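Long-range contacts in insecticidal crystal protein Cry7Cal (Bacillus thuringiensis, PDB 5ZI1), which probably acts as an insecticidal, pore-forming toxin of the delta-endotoxin family, active against locusts, with this chain forming the three-domain toxin core of a longer protein: residues S16-I21 with M222-L227; G31-I36 with A99-R104; W295-N300 with V321-K326; E545-T550 with S560-G565. All blocks are in the same frame, centred on the assembly; numbering follows the deposited sequence.

How the contacts relate
Following the chain from the N terminus, contact 1 closes the widest loop, joining helix 13-26 to helix 208-227, the first and last long helices of the N-terminal helical domain. Contact 2 is nested inside that loop, where the start of helix 33-47 meets the end of helix 73-101; its centre lies about 28 Å from that of contact 1. The other two follow in series. Contact 3 joins the two strands of a hairpin in the middle domain, and contact 4 brings together strands from two sheets of the C-terminal domain. The four do not touch one another: the nearest atoms of contacts 1 and 2 are about 13 Å apart, and those of contacts 2 and 3 about 26 Å.

Contact 1: residues S16-I21 with M222-L227; sequences SSISII and MTIMVL
I224 lays its CG2 methyl against the side chain of I18, with CG2 3.9 Å from I18 CD1 and about as close to I18 CG1. The two isoleucines cross obliquely, and their terminal methyls also meet, I18 CD1 lying 4.0 Å from I224 CD1. With CG1 of I224 beside its backbone N (chi1 -66°), CG2 is anti to that nitrogen and makes the contacts with both I18 and S17, while the CG1 branch adds only the CD1-to-CD1 contact. S17 CB is 3.9 Å from I224 CG2. I224 thus spans the interface between two neighbouring residues of the first helix and has more of its surface buried by the other segment than any other residue here.

Beside it, S17 OG rests 3.7 Å from M225 CG. This is van der Waals contact with a carbon; the hydroxyl itself is hydrogen-bonded to M13 O in its own helix. One turn on, I21 points at the opposing backbone, where I21 CG1 lies 3.8 Å from I224 O. At this end helix 222-227 widens into a pi-type turn, in which M222 O accepts from both V226 N and L227 N.

The axes of the two segments approach to 8.9 Å at an angle of 44°, and every touching residue is buried. F59 of helix 54-67 packs on S17, while T142 of helix 141-165 touches M225. Apolar packing between the first and last long helices, close to the helix 141-165 that runs through the centre of the bundle, is typical of the N-terminal domain of three-domain Cry toxins, the domain associated with pore formation.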
loop_
_atom_site.group_PDB
_atom_site.type_symbol
_atom_site.label_atom_id
_atom_site.label_comp_id
_atom_site.label_asym_id
_atom_site.label_seq_id
_atom_site.Cartn_x
_atom_site.Cartn_y
_atom_site.Cartn_z
ATOM N N SER A 16 12.135 -8.741 0.045
ATOM C CA SER A 16 11.917 -9.194 1.412
ATOM C C SER A 16 10.788 -8.415 2.062
ATOM O O SER A 16 9.956 -8.986 2.775
ATOM C CB SER A 16 13.196 -9.044 2.224
ATOM O OG SER A 16 14.013 -10.189 2.087
ATOM N N SER A 17 10.738 -7.110 1.816
ATOM C CA SER A 17 9.696 -6.296 2.428
ATOM C C SER A 17 8.338 -6.648 1.861
ATOM O O SER A 17 7.351 -6.749 2.606
ATOM C CB SER A 17 9.996 -4.815 2.217
ATOM O OG SER A 17 11.222 -4.493 2.827
ATOM N N ILE A 18 8.263 -6.836 0.541
ATOM C CA ILE A 18 7.006 -7.264 -0.062
ATOM C C ILE A 18 6.547 -8.575 0.566
ATOM O O ILE A 18 5.378 -8.734 0.934
ATOM C CB ILE A 18 7.154 -7.389 -1.585
ATOM C CG1 ILE A 18 7.463 -6.030 -2.214
ATOM C CG2 ILE A 18 5.902 -7.961 -2.176
ATOM C CD1 ILE A 18 6.242 -5.294 -2.706
ATOM N N SER A 19 7.479 -9.523 0.723
ATOM C CA SER A 19 7.131 -10.827 1.274
ATOM C C SER A 19 6.625 -10.709 2.707
ATOM O O SER A 19 5.628 -11.344 3.066
ATOM C CB SER A 19 8.337 -11.761 1.196
ATOM O OG SER A 19 8.920 -11.708 -0.100
ATOM N N ILE A 20 7.293 -9.894 3.539
ATOM C CA ILE A 20 6.855 -9.716 4.924
ATOM C C ILE A 20 5.413 -9.252 4.961
ATOM O O ILE A 20 4.570 -9.854 5.635
ATOM C CB ILE A 20 7.757 -8.722 5.668
ATOM C CG1 ILE A 20 9.174 -9.270 5.795
ATOM C CG2 ILE A 20 7.128 -8.379 7.048
ATOM C CD1 ILE A 20 10.220 -8.187 5.887
ATOM N N ILE A 21 5.113 -8.171 4.233
ATOM C CA ILE A 21 3.753 -7.643 4.189
ATOM C C ILE A 21 2.783 -8.741 3.800
ATOM O O ILE A 21 1.781 -8.998 4.485
ATOM C CB ILE A 21 3.669 -6.466 3.203
ATOM C CG1 ILE A 21 4.633 -5.356 3.613
ATOM C CG2 ILE A 21 2.228 -5.970 3.048
ATOM C CD1 ILE A 21 4.170 -4.518 4.718
ATOM N N MET A 222 9.124 3.546 0.861
ATOM C CA MET A 222 8.646 3.587 2.250
ATOM C C MET A 222 7.177 3.225 2.375
ATOM O O MET A 222 6.743 2.807 3.456
ATOM C CB MET A 222 8.880 4.959 2.883
ATOM C CG MET A 222 10.335 5.345 2.905
ATOM S SD MET A 222 11.315 4.154 3.832
ATOM C CE MET A 222 10.851 4.650 5.515
ATOM N N THR A 223 6.406 3.397 1.300
ATOM C CA THR A 223 5.084 2.791 1.239
ATOM C C THR A 223 5.186 1.287 1.443
ATOM O O THR A 223 4.467 0.706 2.275
ATOM C CB THR A 223 4.438 3.135 -0.102
ATOM O OG1 THR A 223 4.220 4.553 -0.155
ATOM C CG2 THR A 223 3.111 2.409 -0.300
ATOM N N ILE A 224 6.119 0.651 0.719
ATOM C CA ILE A 224 6.331 -0.788 0.812
ATOM C C ILE A 224 6.959 -1.168 2.147
ATOM O O ILE A 224 6.599 -2.176 2.750
ATOM C CB ILE A 224 7.215 -1.260 -0.358
ATOM C CG1 ILE A 224 6.498 -1.084 -1.695
ATOM C CG2 ILE A 224 7.672 -2.703 -0.146
ATOM C CD1 ILE A 224 7.357 -1.477 -2.886
ATOM N N MET A 225 7.957 -0.418 2.594
ATOM C CA MET A 225 8.660 -0.800 3.815
ATOM C C MET A 225 7.861 -0.465 5.071
ATOM O O MET A 225 7.874 -1.243 6.032
ATOM C CB MET A 225 10.030 -0.135 3.875
ATOM C CG MET A 225 11.088 -0.848 3.021
ATOM S SD MET A 225 12.754 -0.172 3.270
ATOM C CE MET A 225 12.732 1.147 2.056
ATOM N N VAL A 226 7.151 0.668 5.082
ATOM C CA VAL A 226 6.513 1.120 6.311
ATOM C C VAL A 226 4.992 1.210 6.211
ATOM O O VAL A 226 4.295 0.565 6.994
ATOM C CB VAL A 226 7.105 2.462 6.759
ATOM C CG1 VAL A 226 6.378 2.962 8.034
ATOM C CG2 VAL A 226 8.583 2.291 7.008
ATOM N N LEU A 227 4.463 2.002 5.267
ATOM C CA LEU A 227 3.033 2.317 5.308
ATOM C C LEU A 227 2.168 1.069 5.154
ATOM O O LEU A 227 1.116 0.948 5.806
ATOM C CB LEU A 227 2.658 3.329 4.230
ATOM C CG LEU A 227 3.413 4.639 4.185
ATOM C CD1 LEU A 227 2.773 5.582 3.145
ATOM C CD2 LEU A 227 3.470 5.257 5.594
#

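Contact 2: residues G31-I36 with A99-R104; sequences GTAGGI and AWQNNR
A33 presses its CB methyl against a platform made by Q101, R104 and W100. The methyl carbon lies 3.6 Å from Q101 OE1 and 3.7 Å from R104 NH2, with W100 CZ3 more distant at 4.3 Å. This is the tight part of the contact, and its components are fixed to one another. R104 grips Q101 OE1 side-on with two nitrogens, NH2 at 2.9 Å and NE at 3.2 Å, and that oxygen lies in the guanidinium plane. W100 CH2 sits above the centre of the same guanidinium, 3.7 Å from its plane, while F161 of helix 141-165 also packs on A33.

The G34 side is looser and more exposed. Here Q101 NE2 comes within 3.4 Å of G34 N, but both are donors and form no bond. Nearby, T32 at the N-cap accepts from G35 N through its OG1 and closes the first turn of helix 33-47.

R104 NH1 has a salt bridge to E164, so the arginine links the loop after helix 73-101 to helix 141-165. The polar atoms that A33 meets are thus already bonded to each other, and what joins the two segments is mainly van der Waals contact with a preorganised polar and aromatic surface.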
loop_
_atom_site.group_PDB
_atom_site.type_symbol
_atom_site.label_atom_id
_atom_site.label_comp_id
_atom_site.label_asym_id
_atom_site.label_seq_id
_atom_site.Cartn_x
_atom_site.Cartn_y
_atom_site.Cartn_z
ATOM N N GLY A 31 -5.766 -17.329 14.353
ATOM C CA GLY A 31 -5.578 -17.427 15.791
ATOM C C GLY A 31 -5.384 -18.828 16.341
ATOM O O GLY A 31 -5.633 -19.066 17.526
ATOM N N THR A 32 -4.948 -19.768 15.500
ATOM C CA THR A 32 -4.599 -21.104 15.965
ATOM C C THR A 32 -3.137 -21.127 16.408
ATOM O O THR A 32 -2.299 -20.383 15.892
ATOM C CB THR A 32 -4.832 -22.155 14.870
ATOM O OG1 THR A 32 -3.847 -22.009 13.841
ATOM C CG2 THR A 32 -6.220 -22.008 14.257
ATOM N N ALA A 33 -2.830 -21.989 17.377
ATOM C CA ALA A 33 -1.455 -22.045 17.858
ATOM C C ALA A 33 -0.537 -22.656 16.809
ATOM O O ALA A 33 0.598 -22.200 16.636
ATOM C CB ALA A 33 -1.375 -22.822 19.175
ATOM N N GLY A 34 -1.020 -23.670 16.085
ATOM C CA GLY A 34 -0.192 -24.309 15.072
ATOM C C GLY A 34 0.158 -23.372 13.933
ATOM O O GLY A 34 1.315 -23.284 13.511
ATOM N N GLY A 35 -0.839 -22.652 13.419
ATOM C CA GLY A 35 -0.557 -21.664 12.394
ATOM C C GLY A 35 0.294 -20.520 12.910
ATOM O O GLY A 35 1.204 -20.054 12.219
ATOM N N ILE A 36 0.002 -20.040 14.127
ATOM C CA ILE A 36 0.821 -18.992 14.740
ATOM C C ILE A 36 2.283 -19.420 14.785
ATOM O O ILE A 36 3.188 -18.616 14.535
ATOM C CB ILE A 36 0.287 -18.648 16.143
ATOM C CG1 ILE A 36 -0.954 -17.748 16.061
ATOM C CG2 ILE A 36 1.354 -17.974 16.978
ATOM C CD1 ILE A 36 -0.673 -16.268 16.077
ATOM N N ALA A 99 6.392 -26.293 22.455
ATOM C CA ALA A 99 6.387 -27.306 23.509
ATOM C C ALA A 99 5.056 -27.337 24.245
ATOM O O ALA A 99 4.577 -28.408 24.628
ATOM C CB ALA A 99 7.528 -27.057 24.494
ATOM N N TRP A 100 4.442 -26.174 24.457
ATOM C CA TRP A 100 3.173 -26.156 25.173
ATOM C C TRP A 100 2.047 -26.672 24.288
ATOM O O TRP A 100 1.190 -27.445 24.738
ATOM C CB TRP A 100 2.859 -24.742 25.675
ATOM C CG TRP A 100 1.388 -24.558 25.964
ATOM C CD1 TRP A 100 0.692 -25.049 27.030
ATOM C CD2 TRP A 100 0.438 -23.848 25.160
ATOM N NE1 TRP A 100 -0.632 -24.685 26.940
ATOM C CE2 TRP A 100 -0.812 -23.951 25.798
ATOM C CE3 TRP A 100 0.525 -23.133 23.963
ATOM C CZ2 TRP A 100 -1.962 -23.370 25.276
ATOM C CZ3 TRP A 100 -0.623 -22.557 23.451
ATOM C CH2 TRP A 100 -1.847 -22.678 24.106
ATOM N N GLN A 101 2.037 -26.249 23.027
ATOM C CA GLN A 101 0.994 -26.666 22.099
ATOM C C GLN A 101 0.947 -28.186 21.944
ATOM O O GLN A 101 -0.134 -28.763 21.792
ATOM C CB GLN A 101 1.228 -25.970 20.756
ATOM C CG GLN A 101 0.729 -26.716 19.552
ATOM C CD GLN A 101 -0.735 -26.469 19.293
ATOM O OE1 GLN A 101 -1.522 -26.243 20.228
ATOM N NE2 GLN A 101 -1.115 -26.490 18.012
ATOM N N ASN A 102 2.092 -28.852 22.027
ATOM C CA ASN A 102 2.155 -30.297 21.886
ATOM C C ASN A 102 2.015 -31.046 23.216
ATOM O O ASN A 102 2.221 -32.263 23.257
ATOM C CB ASN A 102 3.464 -30.669 21.195
ATOM C CG ASN A 102 3.522 -30.150 19.768
ATOM O OD1 ASN A 102 2.506 -30.126 19.064
ATOM N ND2 ASN A 102 4.698 -29.693 19.348
ATOM N N ASN A 103 1.661 -30.358 24.297
ATOM C CA ASN A 103 1.501 -31.025 25.583
ATOM C C ASN A 103 0.738 -30.102 26.526
ATOM O O ASN A 103 1.169 -29.869 27.659
ATOM C CB ASN A 103 2.870 -31.400 26.160
ATOM C CG ASN A 103 2.772 -32.294 27.385
ATOM O OD1 ASN A 103 1.678 -32.699 27.788
ATOM N ND2 ASN A 103 3.914 -32.564 28.013
ATOM N N ARG A 104 -0.389 -29.561 26.059
ATOM C CA ARG A 104 -1.110 -28.501 26.760
ATOM C C ARG A 104 -1.470 -28.824 28.208
ATOM O O ARG A 104 -1.602 -27.915 29.034
ATOM C CB ARG A 104 -2.386 -28.154 26.013
ATOM C CG ARG A 104 -2.142 -27.538 24.673
ATOM C CD ARG A 104 -3.424 -26.936 24.181
ATOM N NE ARG A 104 -3.240 -26.259 22.908
ATOM C CZ ARG A 104 -4.010 -25.265 22.490
ATOM N NH1 ARG A 104 -5.010 -24.845 23.256
ATOM N NH2 ARG A 104 -3.780 -24.696 21.316
#

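Contact 3: residues W295-N300 with V321-K326; sequences WLTKIN and VTQYTK
W295 and Q323 pair through two backbone bonds, W295 N to Q323 O at 2.9 Å and Q323 N to W295 O at 3.0 Å. Further along, T297 N donates to V321 O at 2.8 Å, and V321 N donates to K298 O at 3.1 Å. T297 and K298 both face V321, a classic beta bulge, and K298 N adds a weak bond to V321 O. Between the two hydrogen-bonded pairs, T322 CA makes a CA-H...O contact with W295 O.

One side-chain hydrogen bond is well formed: W295 NE1 points at T325 OG1, 3.2 Å away and nearly in the indole plane, with an N-H...O angle of 172°. T325 is thus held at the edge of the ring, where Q323 O also lies.

Apolar contacts fill in the rest. K298 and V321 lie side by side, CB to CB 3.8 Å, and T297 CG2 meets Q323 CG at 3.9 Å, those two side chains crossing at about a right angle. On the other face L296 CD1 touches T322 CG2.

Backbone bonding thus carries most of this hairpin pairing in the middle domain, and the indole bond extends it past Q323 and Y324 to T325, beyond the last backbone pair between the two segments.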
loop_
_atom_site.group_PDB
_atom_site.type_symbol
_atom_site.label_atom_id
_atom_site.label_comp_id
_atom_site.label_asym_id
_atom_site.label_seq_id
_atom_site.Cartn_x
_atom_site.Cartn_y
_atom_site.Cartn_z
ATOM N N TRP A 295 -8.964 0.219 -12.527
ATOM C CA TRP A 295 -8.298 -0.879 -13.214
ATOM C C TRP A 295 -7.918 -0.411 -14.609
ATOM O O TRP A 295 -8.762 0.135 -15.328
ATOM C CB TRP A 295 -9.199 -2.110 -13.290
ATOM C CG TRP A 295 -9.684 -2.508 -11.941
ATOM C CD1 TRP A 295 -10.745 -1.981 -11.258
ATOM C CD2 TRP A 295 -9.091 -3.482 -11.078
ATOM N NE1 TRP A 295 -10.861 -2.589 -10.035
ATOM C CE2 TRP A 295 -9.856 -3.510 -9.897
ATOM C CE3 TRP A 295 -7.988 -4.332 -11.192
ATOM C CZ2 TRP A 295 -9.558 -4.363 -8.837
ATOM C CZ3 TRP A 295 -7.698 -5.182 -10.157
ATOM C CH2 TRP A 295 -8.479 -5.191 -8.982
ATOM N N LEU A 296 -6.651 -0.590 -14.975
ATOM C CA LEU A 296 -6.182 -0.112 -16.272
ATOM C C LEU A 296 -6.698 -1.040 -17.360
ATOM O O LEU A 296 -6.428 -2.243 -17.334
ATOM C CB LEU A 296 -4.662 -0.051 -16.287
ATOM C CG LEU A 296 -4.026 0.586 -17.514
ATOM C CD1 LEU A 296 -4.626 1.946 -17.750
ATOM C CD2 LEU A 296 -2.517 0.690 -17.322
ATOM N N THR A 297 -7.448 -0.502 -18.316
ATOM C CA THR A 297 -7.942 -1.351 -19.393
ATOM C C THR A 297 -7.337 -1.050 -20.763
ATOM O O THR A 297 -7.446 -1.893 -21.657
ATOM C CB THR A 297 -9.472 -1.259 -19.486
ATOM O OG1 THR A 297 -9.842 0.058 -19.912
ATOM C CG2 THR A 297 -10.106 -1.509 -18.107
ATOM N N LYS A 298 -6.693 0.101 -20.955
ATOM C CA LYS A 298 -6.131 0.432 -22.266
ATOM C C LYS A 298 -5.046 1.490 -22.114
ATOM O O LYS A 298 -5.114 2.330 -21.222
ATOM C CB LYS A 298 -7.215 0.935 -23.230
ATOM C CG LYS A 298 -7.703 -0.091 -24.247
ATOM C CD LYS A 298 -9.123 0.212 -24.735
ATOM C CE LYS A 298 -9.258 1.615 -25.331
ATOM N NZ LYS A 298 -10.689 2.082 -25.305
ATOM N N ILE A 299 -4.050 1.445 -23.000
ATOM C CA ILE A 299 -3.075 2.522 -23.149
ATOM C C ILE A 299 -2.881 2.793 -24.630
ATOM O O ILE A 299 -2.609 1.869 -25.406
ATOM C CB ILE A 299 -1.704 2.192 -22.533
ATOM C CG1 ILE A 299 -1.806 1.713 -21.099
ATOM C CG2 ILE A 299 -0.794 3.411 -22.622
ATOM C CD1 ILE A 299 -0.505 1.151 -20.592
ATOM N N ASN A 300 -2.972 4.055 -25.024
ATOM C CA ASN A 300 -2.630 4.440 -26.378
ATOM C C ASN A 300 -1.415 5.363 -26.358
ATOM O O ASN A 300 -1.316 6.254 -25.509
ATOM C CB ASN A 300 -3.795 5.127 -27.084
ATOM C CG ASN A 300 -3.408 5.598 -28.503
ATOM O OD1 ASN A 300 -3.363 6.801 -28.795
ATOM N ND2 ASN A 300 -3.081 4.638 -29.368
ATOM N N VAL A 321 -7.088 4.487 -20.183
ATOM C CA VAL A 321 -8.477 4.134 -19.964
ATOM C C VAL A 321 -8.534 3.204 -18.765
ATOM O O VAL A 321 -7.732 2.268 -18.657
ATOM C CB VAL A 321 -9.113 3.478 -21.205
ATOM C CG1 VAL A 321 -10.571 3.134 -20.912
ATOM C CG2 VAL A 321 -9.019 4.414 -22.392
ATOM N N THR A 322 -9.456 3.485 -17.857
ATOM C CA THR A 322 -9.662 2.670 -16.671
ATOM C C THR A 322 -11.153 2.421 -16.491
ATOM O O THR A 322 -11.997 3.155 -17.026
ATOM C CB THR A 322 -9.101 3.349 -15.402
ATOM O OG1 THR A 322 -9.851 4.541 -15.136
ATOM C CG2 THR A 322 -7.631 3.718 -15.573
ATOM N N GLN A 323 -11.461 1.382 -15.705
ATOM C CA GLN A 323 -12.794 1.127 -15.181
ATOM C C GLN A 323 -12.742 1.032 -13.657
ATOM O O GLN A 323 -11.775 0.502 -13.095
ATOM C CB GLN A 323 -13.364 -0.169 -15.746
ATOM C CG GLN A 323 -13.629 -0.115 -17.246
ATOM C CD GLN A 323 -13.910 -1.472 -17.855
ATOM O OE1 GLN A 323 -14.218 -2.438 -17.148
ATOM N NE2 GLN A 323 -13.811 -1.557 -19.178
ATOM N N TYR A 324 -13.796 1.522 -12.990
ATOM C CA TYR A 324 -13.967 1.300 -11.559
ATOM C C TYR A 324 -14.295 -0.167 -11.303
ATOM O O TYR A 324 -14.492 -0.949 -12.228
ATOM C CB TYR A 324 -15.064 2.199 -10.999
ATOM C CG TYR A 324 -14.724 3.670 -11.097
ATOM C CD1 TYR A 324 -13.469 4.142 -10.713
ATOM C CD2 TYR A 324 -15.654 4.591 -11.565
ATOM C CE1 TYR A 324 -13.157 5.481 -10.796
ATOM C CE2 TYR A 324 -15.349 5.940 -11.656
ATOM C CZ TYR A 324 -14.101 6.375 -11.266
ATOM O OH TYR A 324 -13.795 7.714 -11.350
ATOM N N THR A 325 -14.334 -0.548 -10.032
ATOM C CA THR A 325 -14.541 -1.953 -9.694
ATOM C C THR A 325 -15.958 -2.391 -10.062
ATOM O O THR A 325 -16.929 -1.710 -9.719
ATOM C CB THR A 325 -14.304 -2.184 -8.206
ATOM O OG1 THR A 325 -13.011 -1.662 -7.818
ATOM C CG2 THR A 325 -14.369 -3.660 -7.913
ATOM N N LYS A 326 -16.072 -3.523 -10.786
ATOM C CA LYS A 326 -17.369 -4.089 -11.206
ATOM C C LYS A 326 -18.267 -3.057 -11.885
ATOM O O LYS A 326 -19.493 -3.094 -11.760
ATOM C CB LYS A 326 -18.112 -4.738 -10.028
ATOM C CG LYS A 326 -17.537 -6.091 -9.613
ATOM C CD LYS A 326 -18.604 -7.011 -9.042
ATOM C CE LYS A 326 -19.306 -7.834 -10.123
ATOM N NZ LYS A 326 -20.458 -8.625 -9.561
#

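Contact 4: residues E545-T550 with S560-G565; sequences EYFTAT and SYLTMG
Two sheets of the C-terminal beta-sandwich face each other where E545, F547 and T550 meet M564, L562 and S560. Strand 545-547 is the outermost of an antiparallel five-stranded sheet, and strand 560-571 belongs to the larger mixed sheet. The segments run nearly antiparallel, at 167°, but their axes stay 7.7 Å apart, so side chains rather than backbone bonds span the gap.

At one end E545 CB touches M564 CG at 3.7 Å. CG of E545 is anti to the backbone N (chi1 -164°), and E545 CG comes 3.3 Å from T563 O; the chain then bends at chi2, which leaves the carboxylate carbon CD 3.6 Å from that oxygen. In the middle, F547 and L562 meet at a slant and both are buried, although the modelled approach of L562 CD1 to F547 CB is too close to be trusted. The phenyl ring of F547 continues away from L562 and meets Y528 of strand 521-530 with the ring planes at about 65°.

At the other end T550 CG2 sits against S560 OG, 3.1 Å apart. T550 OG1 is turned to other partners, K558 O and A530 N, so the methyl is what faces S560.

E545, F547 and T550 on one side and S560 and L562 on the other point toward the opposing segment, with M564 alongside touching E545, as in the jelly-roll-like sandwich of the C-terminal domain of three-domain Cry toxins.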
loop_
_atom_site.group_PDB
_atom_site.type_symbol
_atom_site.label_atom_id
_atom_site.label_comp_id
_atom_site.label_asym_id
_atom_site.label_seq_id
_atom_site.Cartn_x
_atom_site.Cartn_y
_atom_site.Cartn_z
ATOM N N GLU A 545 -28.257 3.071 11.801
ATOM C CA GLU A 545 -27.495 3.033 13.045
ATOM C C GLU A 545 -26.970 4.419 13.393
ATOM O O GLU A 545 -26.243 5.034 12.604
ATOM C CB GLU A 545 -26.354 2.018 12.955
ATOM C CG GLU A 545 -25.761 1.625 14.324
ATOM C CD GLU A 545 -26.727 0.822 15.212
ATOM O OE1 GLU A 545 -26.476 0.762 16.437
ATOM O OE2 GLU A 545 -27.732 0.254 14.700
ATOM N N TYR A 546 -27.338 4.905 14.577
ATOM C CA TYR A 546 -26.801 6.160 15.090
ATOM C C TYR A 546 -25.325 6.007 15.450
ATOM O O TYR A 546 -24.927 5.010 16.058
ATOM C CB TYR A 546 -27.614 6.578 16.316
ATOM C CG TYR A 546 -27.142 7.791 17.093
ATOM C CD1 TYR A 546 -27.499 9.072 16.698
ATOM C CD2 TYR A 546 -26.401 7.649 18.266
ATOM C CE1 TYR A 546 -27.094 10.193 17.424
ATOM C CE2 TYR A 546 -26.002 8.766 19.010
ATOM C CZ TYR A 546 -26.354 10.037 18.580
ATOM O OH TYR A 546 -25.970 11.159 19.293
ATOM N N PHE A 547 -24.501 6.996 15.066
ATOM C CA PHE A 547 -23.092 7.040 15.457
ATOM C C PHE A 547 -22.744 8.346 16.158
ATOM O O PHE A 547 -23.326 9.397 15.876
ATOM C CB PHE A 547 -22.137 6.889 14.259
ATOM C CG PHE A 547 -22.274 7.980 13.237
ATOM C CD1 PHE A 547 -21.523 9.139 13.324
ATOM C CD2 PHE A 547 -23.178 7.856 12.201
ATOM C CE1 PHE A 547 -21.686 10.158 12.393
ATOM C CE2 PHE A 547 -23.338 8.859 11.264
ATOM C CZ PHE A 547 -22.590 10.007 11.354
ATOM N N THR A 548 -21.729 8.284 17.015
ATOM C CA THR A 548 -21.241 9.453 17.740
ATOM C C THR A 548 -19.903 9.928 17.182
ATOM O O THR A 548 -19.241 9.247 16.391
ATOM C CB THR A 548 -21.084 9.154 19.228
ATOM O OG1 THR A 548 -20.164 8.063 19.377
ATOM C CG2 THR A 548 -22.446 8.803 19.874
ATOM N N ALA A 549 -19.512 11.120 17.630
ATOM C CA ALA A 549 -18.271 11.736 17.193
ATOM C C ALA A 549 -17.074 10.945 17.689
ATOM O O ALA A 549 -17.107 10.320 18.748
ATOM C CB ALA A 549 -18.181 13.171 17.697
ATOM N N THR A 550 -16.015 10.949 16.890
ATOM C CA THR A 550 -14.758 10.355 17.311
ATOM C C THR A 550 -13.638 11.372 17.459
ATOM O O THR A 550 -12.573 11.020 17.966
ATOM C CB THR A 550 -14.331 9.267 16.316
ATOM O OG1 THR A 550 -13.982 9.880 15.065
ATOM C CG2 THR A 550 -15.486 8.276 16.115
ATOM N N SER A 560 -13.226 4.836 15.000
ATOM C CA SER A 560 -13.801 3.701 15.710
ATOM C C SER A 560 -14.634 2.865 14.745
ATOM O O SER A 560 -14.485 2.983 13.523
ATOM C CB SER A 560 -14.626 4.166 16.915
ATOM O OG SER A 560 -15.499 5.203 16.527
ATOM N N TYR A 561 -15.496 2.012 15.281
ATOM C CA TYR A 561 -16.303 1.102 14.492
ATOM C C TYR A 561 -17.779 1.309 14.787
ATOM O O TYR A 561 -18.186 1.675 15.904
ATOM C CB TYR A 561 -15.918 -0.348 14.760
ATOM C CG TYR A 561 -14.502 -0.656 14.314
ATOM C CD1 TYR A 561 -13.429 -0.478 15.178
ATOM C CD2 TYR A 561 -14.240 -1.089 13.014
ATOM C CE1 TYR A 561 -12.155 -0.749 14.783
ATOM C CE2 TYR A 561 -12.950 -1.356 12.593
ATOM C CZ TYR A 561 -11.914 -1.190 13.487
ATOM O OH TYR A 561 -10.622 -1.452 13.117
ATOM N N LEU A 562 -18.573 1.031 13.765
ATOM C CA LEU A 562 -20.010 1.227 13.787
ATOM C C LEU A 562 -20.632 0.023 13.104
ATOM O O LEU A 562 -20.398 -0.203 11.913
ATOM C CB LEU A 562 -20.371 2.519 13.054
ATOM C CG LEU A 562 -21.841 2.821 12.779
ATOM C CD1 LEU A 562 -21.908 4.242 12.495
ATOM C CD2 LEU A 562 -22.399 2.101 11.526
ATOM N N THR A 563 -21.458 -0.714 13.825
ATOM C CA THR A 563 -21.994 -1.966 13.323
ATOM C C THR A 563 -23.459 -1.813 12.939
ATOM O O THR A 563 -24.264 -1.301 13.724
ATOM C CB THR A 563 -21.807 -3.063 14.367
ATOM O OG1 THR A 563 -20.421 -3.133 14.705
ATOM C CG2 THR A 563 -22.279 -4.410 13.837
ATOM N N MET A 564 -23.793 -2.251 11.724
ATOM C CA MET A 564 -25.168 -2.287 11.258
ATOM C C MET A 564 -25.579 -3.738 11.080
ATOM O O MET A 564 -24.843 -4.525 10.478
ATOM C CB MET A 564 -25.327 -1.506 9.960
ATOM C CG MET A 564 -25.182 -0.021 10.136
ATOM S SD MET A 564 -24.941 0.835 8.580
ATOM C CE MET A 564 -23.321 0.192 8.193
ATOM N N GLY A 565 -26.752 -4.083 11.591
ATOM C CA GLY A 565 -27.188 -5.457 11.630
ATOM C C GLY A 565 -27.103 -6.103 12.991
ATOM O O GLY A 565 -27.153 -7.332 13.073
#